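Long-range contacts in probable protein phosphatase 2C 50 (Oryza sativa subsp. japonica, PDB 5ZCG), which probably catalyses the metal-dependent dephosphorylation of phosphoserine and phosphothreonine in proteins, and is captured here beside another protein and bound abscisic acid: residues A14-A19 and E310-V315; G65-N70 and E140-T145; W252-N257 and R302-K307. The protein carries 5 engineered substitutions. All coordinates share one frame; numbering follows the deposited sequence.

Contact 1. Residues A14-A19 and E310-V315; sequences AEMEDA and EDNITV. With MG (magnesium ion), chain E.
The side-chain amide of N312 takes the backbone N-H of E17 on its oxygen, E17 N to N312 OD1 being 2.8 Å; the donor lies 47° above the carbonyl plane and so misses the lone pairs. The nitrogen end makes a weak bond to E15, with N312 ND2 to E15 O at 3.3 Å, and an ordinary hydrogen bond to R10 O. Held from both ends, the amide has its flip fixed. One residue on, the carboxylate of D18 receives the hydroxyl of T314 on the anti lone pair of one oxygen, D18 OD2 to T314 OG1 measuring 3.0 Å, and S248 OG binds the same oxygen. D18 OD1 is tied back to the amide by a water that donates to it and also to N312 OD1, the water oxygen lying 3.1 Å from N312 OD1. D18 sits on strand 18-28 and T314 on strand 313-319, members of the two different antiparallel sheets that form the PP2C beta sandwich, and the metal centre lies by this junction. There D311 OD2 binds magnesium at 2.2 Å, alongside D61, D249 and three waters. One of these waters lies within hydrogen-bonding distance of both N312 O and D18 OD1, and with atoms farther afield has more acceptors around it than protons, while D311 OD1 accepts N312 N. The E17 carboxylate turns elsewhere, to a polar side chain of another protein's chain. The D18 carboxylate passes the N312 amide with the two planes 84° apart. M16, its CG anti to the backbone N (chi1 177°), lays SD against N312 CG at 3.7 Å and brings CE to 3.9 Å from T314 OG1.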
# COMPACT_ATOMS: atom_id res chain seq x y z
N ALA A 14 -10.42 12.32 -4.88
CA ALA A 14 -11.11 13.08 -3.85
C ALA A 14 -10.15 13.54 -2.76
O ALA A 14 -10.01 14.74 -2.50
CB ALA A 14 -12.24 12.24 -3.25
N GLU A 15 -9.47 12.60 -2.10
CA GLU A 15 -8.55 12.93 -1.02
C GLU A 15 -7.12 12.55 -1.39
O GLU A 15 -6.87 11.68 -2.23
CB GLU A 15 -8.97 12.26 0.29
CG GLU A 15 -10.05 13.05 1.02
CD GLU A 15 -11.28 12.23 1.34
OE1 GLU A 15 -12.36 12.84 1.49
OE2 GLU A 15 -11.17 10.99 1.45
N MET A 16 -6.18 13.20 -0.71
CA MET A 16 -4.76 12.98 -0.92
C MET A 16 -4.25 11.88 0.01
O MET A 16 -4.37 11.99 1.23
CB MET A 16 -3.98 14.27 -0.66
CG MET A 16 -2.48 14.11 -0.80
SD MET A 16 -2.03 13.50 -2.43
CE MET A 16 -0.50 14.40 -2.71
N GLU A 17 -3.67 10.83 -0.58
CA GLU A 17 -3.09 9.74 0.18
C GLU A 17 -1.64 9.46 -0.19
O GLU A 17 -1.05 8.51 0.34
CB GLU A 17 -3.92 8.46 0.01
CG GLU A 17 -5.37 8.63 0.44
CD GLU A 17 -6.21 7.40 0.19
OE1 GLU A 17 -7.28 7.28 0.81
OE2 GLU A 17 -5.81 6.56 -0.64
N ASP A 18 -1.06 10.25 -1.08
CA ASP A 18 0.38 10.24 -1.30
C ASP A 18 1.05 11.04 -0.19
O ASP A 18 0.51 12.03 0.31
CB ASP A 18 0.72 10.87 -2.65
CG ASP A 18 0.68 9.89 -3.81
OD1 ASP A 18 0.14 8.78 -3.65
OD2 ASP A 18 1.17 10.26 -4.90
N ALA A 19 2.25 10.60 0.19
CA ALA A 19 3.11 11.34 1.10
C ALA A 19 4.53 11.31 0.56
O ALA A 19 4.88 10.47 -0.28
CB ALA A 19 3.07 10.76 2.53
N GLU A 310 -5.58 9.56 -13.24
CA GLU A 310 -6.68 9.62 -12.29
C GLU A 310 -6.23 9.81 -10.85
O GLU A 310 -7.01 10.26 -10.01
CB GLU A 310 -7.51 8.33 -12.37
CG GLU A 310 -8.49 8.22 -13.54
CD GLU A 310 -9.36 9.45 -13.72
OE1 GLU A 310 -9.95 9.93 -12.73
OE2 GLU A 310 -9.49 9.91 -14.87
N ASP A 311 -4.98 9.47 -10.54
CA ASP A 311 -4.55 9.24 -9.17
C ASP A 311 -3.91 10.47 -8.54
O ASP A 311 -3.67 11.50 -9.19
CB ASP A 311 -3.55 8.08 -9.14
CG ASP A 311 -3.53 7.35 -7.82
OD1 ASP A 311 -4.07 7.87 -6.82
OD2 ASP A 311 -2.94 6.26 -7.78
N ASN A 312 -3.63 10.36 -7.24
CA ASN A 312 -2.68 11.27 -6.62
C ASN A 312 -1.36 11.19 -7.38
O ASN A 312 -0.98 10.13 -7.89
CB ASN A 312 -2.44 10.90 -5.15
CG ASN A 312 -3.73 10.80 -4.34
OD1 ASN A 312 -3.76 10.12 -3.31
ND2 ASN A 312 -4.77 11.49 -4.78
N ILE A 313 -0.67 12.32 -7.47
CA ILE A 313 0.60 12.39 -8.16
C ILE A 313 1.61 13.03 -7.22
O ILE A 313 1.37 14.11 -6.69
CB ILE A 313 0.51 13.21 -9.47
CG1 ILE A 313 -0.60 12.65 -10.38
CG2 ILE A 313 1.85 13.20 -10.19
CD1 ILE A 313 -1.09 13.65 -11.43
N THR A 314 2.74 12.35 -7.02
CA THR A 314 3.82 12.89 -6.20
C THR A 314 5.13 12.64 -6.93
O THR A 314 5.40 11.51 -7.35
CB THR A 314 3.84 12.27 -4.81
OG1 THR A 314 2.69 12.72 -4.09
CG2 THR A 314 5.09 12.68 -4.04
N VAL A 315 5.92 13.69 -7.09
CA VAL A 315 7.16 13.65 -7.85
C VAL A 315 8.23 14.38 -7.05
O VAL A 315 8.06 15.54 -6.68
CB VAL A 315 7.01 14.28 -9.25
CG1 VAL A 315 8.30 14.15 -10.04
CG2 VAL A 315 5.82 13.67 -10.01
MG MG E . -1.13 5.83 -6.69
O HOH W 1 -1.96 7.60 -3.10
O HOH W 2 -0.31 7.77 -6.53
O HOH W 3 -1.94 4.11 -6.81
O HOH W 4 -2.70 6.08 -5.38

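Contact 2. Residues G65-N70 and E140-T145; sequences GAEVAN and ENVGST
G65 meets V142 and, through a water, G143: the water donates to G65 O at 2.8 Å and to G143 O at 2.7 Å. G65 has backbone angles at which a CB would jam against the preceding carbonyl oxygen. E67, in the first turn of helix 67-91, bends at chi2 and crosses V142 at about a right angle, its OE2 lying 3.8 Å from V142 CG1. V68 points at the start of strand 143-151 and divides its methyls along it: CG2 packs on V142 CG1 at 3.6 Å, and CG1 reaches S144 CB at 3.8 Å. A69 gives its N-H to the same water, A69 N to water oxygen 3.0 Å, and brings its CA against S144 OG. That hydroxyl, anti to its own backbone N (chi1 173°), donates in plane to a lone pair of T145 O, 2.6 Å from OG. An alanine at S144 would lose this bond to T145 O and would probably leave a small gap beside A69. In this PP2C sandwich the helix start is thus seated on the start of strand 143-151 by V68, V142 and the A69-S144 contact, while the polar link between the two backbones rests on one water that serves two carbonyls and an N-H.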
# COMPACT_ATOMS: atom_id res chain seq x y z
N GLY A 65 -6.40 4.74 2.74
CA GLY A 65 -6.26 5.86 3.66
C GLY A 65 -4.88 6.46 3.51
O GLY A 65 -4.02 5.94 2.80
N ALA A 66 -4.67 7.57 4.21
CA ALA A 66 -3.39 8.26 4.18
C ALA A 66 -2.49 7.93 5.38
O ALA A 66 -1.34 8.37 5.41
CB ALA A 66 -3.60 9.77 4.11
N GLU A 67 -2.97 7.14 6.34
CA GLU A 67 -2.30 7.09 7.63
C GLU A 67 -0.98 6.33 7.56
O GLU A 67 -0.00 6.71 8.22
CB GLU A 67 -3.21 6.44 8.68
CG GLU A 67 -4.48 7.22 8.99
CD GLU A 67 -5.60 6.93 8.00
OE1 GLU A 67 -6.50 7.78 7.86
OE2 GLU A 67 -5.58 5.86 7.36
N VAL A 68 -0.91 5.27 6.75
CA VAL A 68 0.34 4.52 6.66
C VAL A 68 1.37 5.27 5.82
O VAL A 68 2.56 5.27 6.14
CB VAL A 68 0.08 3.09 6.13
CG1 VAL A 68 1.39 2.34 5.94
CG2 VAL A 68 -0.83 2.33 7.08
N ALA A 69 0.93 5.94 4.75
CA ALA A 69 1.86 6.77 3.99
C ALA A 69 2.45 7.88 4.84
O ALA A 69 3.65 8.17 4.77
CB ALA A 69 1.16 7.34 2.75
N ASN A 70 1.62 8.53 5.66
CA ASN A 70 2.10 9.59 6.54
C ASN A 70 3.02 9.03 7.62
O ASN A 70 4.03 9.65 7.97
CB ASN A 70 0.93 10.33 7.18
CG ASN A 70 0.18 11.19 6.19
OD1 ASN A 70 0.69 11.50 5.12
ND2 ASN A 70 -1.04 11.57 6.54
N GLU A 140 -6.60 -2.68 9.30
CA GLU A 140 -5.77 -3.71 8.71
C GLU A 140 -5.71 -3.65 7.19
O GLU A 140 -4.81 -4.27 6.59
CB GLU A 140 -6.23 -5.10 9.18
CG GLU A 140 -7.60 -5.57 8.74
CD GLU A 140 -7.83 -7.03 9.10
OE1 GLU A 140 -6.93 -7.65 9.70
OE2 GLU A 140 -8.91 -7.57 8.77
N ASN A 141 -6.62 -2.92 6.53
CA ASN A 141 -6.61 -2.79 5.08
C ASN A 141 -6.06 -1.45 4.63
O ASN A 141 -6.40 -0.97 3.54
CB ASN A 141 -8.00 -3.02 4.51
CG ASN A 141 -9.03 -2.04 5.05
OD1 ASN A 141 -8.74 -1.28 5.97
ND2 ASN A 141 -10.23 -2.07 4.48
N VAL A 142 -5.20 -0.82 5.43
CA VAL A 142 -4.53 0.42 5.06
C VAL A 142 -3.06 0.11 4.84
O VAL A 142 -2.45 -0.60 5.64
CB VAL A 142 -4.72 1.50 6.14
CG1 VAL A 142 -4.15 2.83 5.67
CG2 VAL A 142 -6.20 1.65 6.50
N GLY A 143 -2.50 0.64 3.75
CA GLY A 143 -1.12 0.36 3.41
C GLY A 143 -0.47 1.50 2.67
O GLY A 143 -1.06 2.57 2.47
N SER A 144 0.76 1.26 2.24
CA SER A 144 1.47 2.26 1.46
C SER A 144 2.63 1.61 0.74
O SER A 144 3.19 0.61 1.20
CB SER A 144 1.98 3.41 2.35
OG SER A 144 2.80 4.28 1.60
N THR A 145 2.97 2.16 -0.42
CA THR A 145 4.26 1.87 -1.02
C THR A 145 5.34 2.65 -0.28
O THR A 145 5.06 3.53 0.53
CB THR A 145 4.29 2.23 -2.50
OG1 THR A 145 4.49 3.65 -2.64
CG2 THR A 145 2.99 1.85 -3.16
O HOH W 5 -1.61 4.85 3.71

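Contact 3. Residues W252-N257 and R302-K307; sequences WDVVSN and RLALKK
K307 extends its ammonium to the backbone carbonyl of V254 in a weak hydrogen bond, K307 NZ to V254 O being 3.2 Å. The same nitrogen has a long, weak ion pair with E259 on helix 257-274, so its charge is probably only loosely compensated. The chain gets there by a bend at chi3 (33°), which brings CE alongside as well, 3.3 Å from V254 O. K307 is the first residue past helix 291-306, and its own N-H still closes the last turn on L303 O, 3.0 Å from K307 N.

Behind this polar reach the two valines meet the helix flank. V254 wedges CG2 in between its own backbone N and carbonyl carbon, a crowded position, and directs that methyl at A304, with V254 CG2 to A304 CB at 4.0 Å. Its other branch faces the end of the helix, V254 CG1 lying 4.0 Å from K307 O. V255 turns CG2 to the preceding residue of the helix, L303, with V255 CG2 to L303 CG at 4.2 Å.

The loop carrying both valines joins helix 249-252, which begins at the magnesium ligand D249, to helix 257-274; S256 serves as N-cap of the latter, its OG bonded to E259 N. A304 and L305 in turn pack on I313 of strand 313-319, so the contact belongs to the helical layer on one sheet of the PP2C sandwich.

With small aliphatic groups meeting at ordinary van der Waals distance and one weak bond to an exposed lysine, apolar packing probably holds this loop against the helix more than the charge does.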
# COMPACT_ATOMS: atom_id res chain seq x y z
N TRP A 252 3.94 7.33 -13.20
CA TRP A 252 4.40 6.24 -14.06
C TRP A 252 3.27 5.53 -14.79
O TRP A 252 3.53 4.84 -15.78
CB TRP A 252 5.20 5.23 -13.24
CG TRP A 252 6.31 5.84 -12.42
CD1 TRP A 252 6.43 5.82 -11.07
CD2 TRP A 252 7.44 6.56 -12.92
NE1 TRP A 252 7.57 6.48 -10.68
CE2 TRP A 252 8.21 6.95 -11.80
CE3 TRP A 252 7.89 6.91 -14.20
CZ2 TRP A 252 9.40 7.67 -11.93
CZ3 TRP A 252 9.06 7.63 -14.32
CH2 TRP A 252 9.80 8.00 -13.19
N ASP A 253 2.02 5.67 -14.33
CA ASP A 253 0.92 5.05 -15.06
C ASP A 253 0.74 5.68 -16.44
O ASP A 253 0.33 4.99 -17.38
CB ASP A 253 -0.38 5.15 -14.25
CG ASP A 253 -0.46 4.09 -13.16
OD1 ASP A 253 0.25 3.06 -13.26
OD2 ASP A 253 -1.23 4.28 -12.20
N VAL A 254 1.06 6.97 -16.59
CA VAL A 254 0.83 7.68 -17.84
C VAL A 254 2.10 8.24 -18.47
O VAL A 254 2.04 8.72 -19.60
CB VAL A 254 -0.20 8.82 -17.66
CG1 VAL A 254 -1.55 8.25 -17.21
CG2 VAL A 254 0.33 9.86 -16.67
N VAL A 255 3.24 8.21 -17.78
CA VAL A 255 4.48 8.74 -18.32
C VAL A 255 5.55 7.66 -18.24
O VAL A 255 5.70 7.00 -17.21
CB VAL A 255 4.94 10.01 -17.57
CG1 VAL A 255 6.22 10.55 -18.17
CG2 VAL A 255 3.84 11.08 -17.62
N SER A 256 6.28 7.47 -19.34
CA SER A 256 7.33 6.47 -19.36
C SER A 256 8.59 6.98 -18.64
O SER A 256 8.74 8.17 -18.37
CB SER A 256 7.67 6.08 -20.80
OG SER A 256 8.23 7.18 -21.49
N ASN A 257 9.50 6.04 -18.34
CA ASN A 257 10.79 6.41 -17.76
C ASN A 257 11.54 7.38 -18.66
O ASN A 257 12.14 8.36 -18.19
CB ASN A 257 11.63 5.15 -17.52
CG ASN A 257 11.02 4.22 -16.50
OD1 ASN A 257 10.08 4.59 -15.78
ND2 ASN A 257 11.54 3.01 -16.41
N ARG A 302 2.26 18.30 -13.55
CA ARG A 302 1.27 18.85 -14.46
C ARG A 302 1.16 18.03 -15.74
O ARG A 302 0.06 17.88 -16.28
CB ARG A 302 1.60 20.31 -14.77
CG ARG A 302 1.01 21.30 -13.78
CD ARG A 302 1.99 22.40 -13.41
NE ARG A 302 2.87 22.77 -14.52
CZ ARG A 302 3.91 23.59 -14.41
NH1 ARG A 302 4.20 24.15 -13.24
NH2 ARG A 302 4.66 23.87 -15.47
N LEU A 303 2.28 17.47 -16.21
CA LEU A 303 2.26 16.59 -17.36
C LEU A 303 1.39 15.37 -17.10
O LEU A 303 0.53 15.01 -17.92
CB LEU A 303 3.68 16.15 -17.70
CG LEU A 303 3.85 15.11 -18.81
CD1 LEU A 303 3.08 15.56 -20.07
CD2 LEU A 303 5.32 14.88 -19.12
N ALA A 304 1.60 14.71 -15.95
CA ALA A 304 0.78 13.56 -15.61
C ALA A 304 -0.69 13.93 -15.57
O ALA A 304 -1.54 13.18 -16.05
CB ALA A 304 1.23 12.97 -14.26
N LEU A 305 -1.01 15.09 -14.99
CA LEU A 305 -2.40 15.55 -14.99
C LEU A 305 -2.93 15.70 -16.41
O LEU A 305 -4.03 15.25 -16.72
CB LEU A 305 -2.51 16.86 -14.22
CG LEU A 305 -2.73 16.74 -12.71
CD1 LEU A 305 -2.82 18.11 -12.06
CD2 LEU A 305 -3.97 15.93 -12.43
N LYS A 306 -2.14 16.33 -17.28
CA LYS A 306 -2.58 16.58 -18.65
C LYS A 306 -2.82 15.29 -19.43
O LYS A 306 -3.69 15.26 -20.31
CB LYS A 306 -1.55 17.46 -19.38
CG LYS A 306 -1.97 17.94 -20.77
CD LYS A 306 -3.24 18.79 -20.73
CE LYS A 306 -3.56 19.35 -22.12
NZ LYS A 306 -4.88 20.04 -22.18
N LYS A 307 -2.07 14.23 -19.14
CA LYS A 307 -2.20 12.98 -19.88
C LYS A 307 -3.25 12.05 -19.28
O LYS A 307 -3.32 10.88 -19.66
CB LYS A 307 -0.85 12.27 -19.97
CG LYS A 307 0.28 13.18 -20.43
CD LYS A 307 1.50 12.40 -20.94
CE LYS A 307 1.11 11.10 -21.63
NZ LYS A 307 2.30 10.47 -22.29

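The centre of contact 1 is about 12 Å from that of contact 2, and they touch where E17 O meets A69 CB at 3.5 Å; about 13 Å separates its centre from that of contact 3, reached through I313 CD1 on A304 CB at 3.7 Å. Contact 2, by the sheet of strand 143-151, and contact 3, in the helical layer against the other sheet, do not touch, their nearest atoms about 9 Å apart. The magnesium site lies beside contact 1: D311 binds one ion, and the E17 side chain is about 4 Å from another. The A69 side chain is about 7 Å from a magnesium, that of A304 about 11 Å. Abscisic acid lies about 13 Å from the V142 side chain.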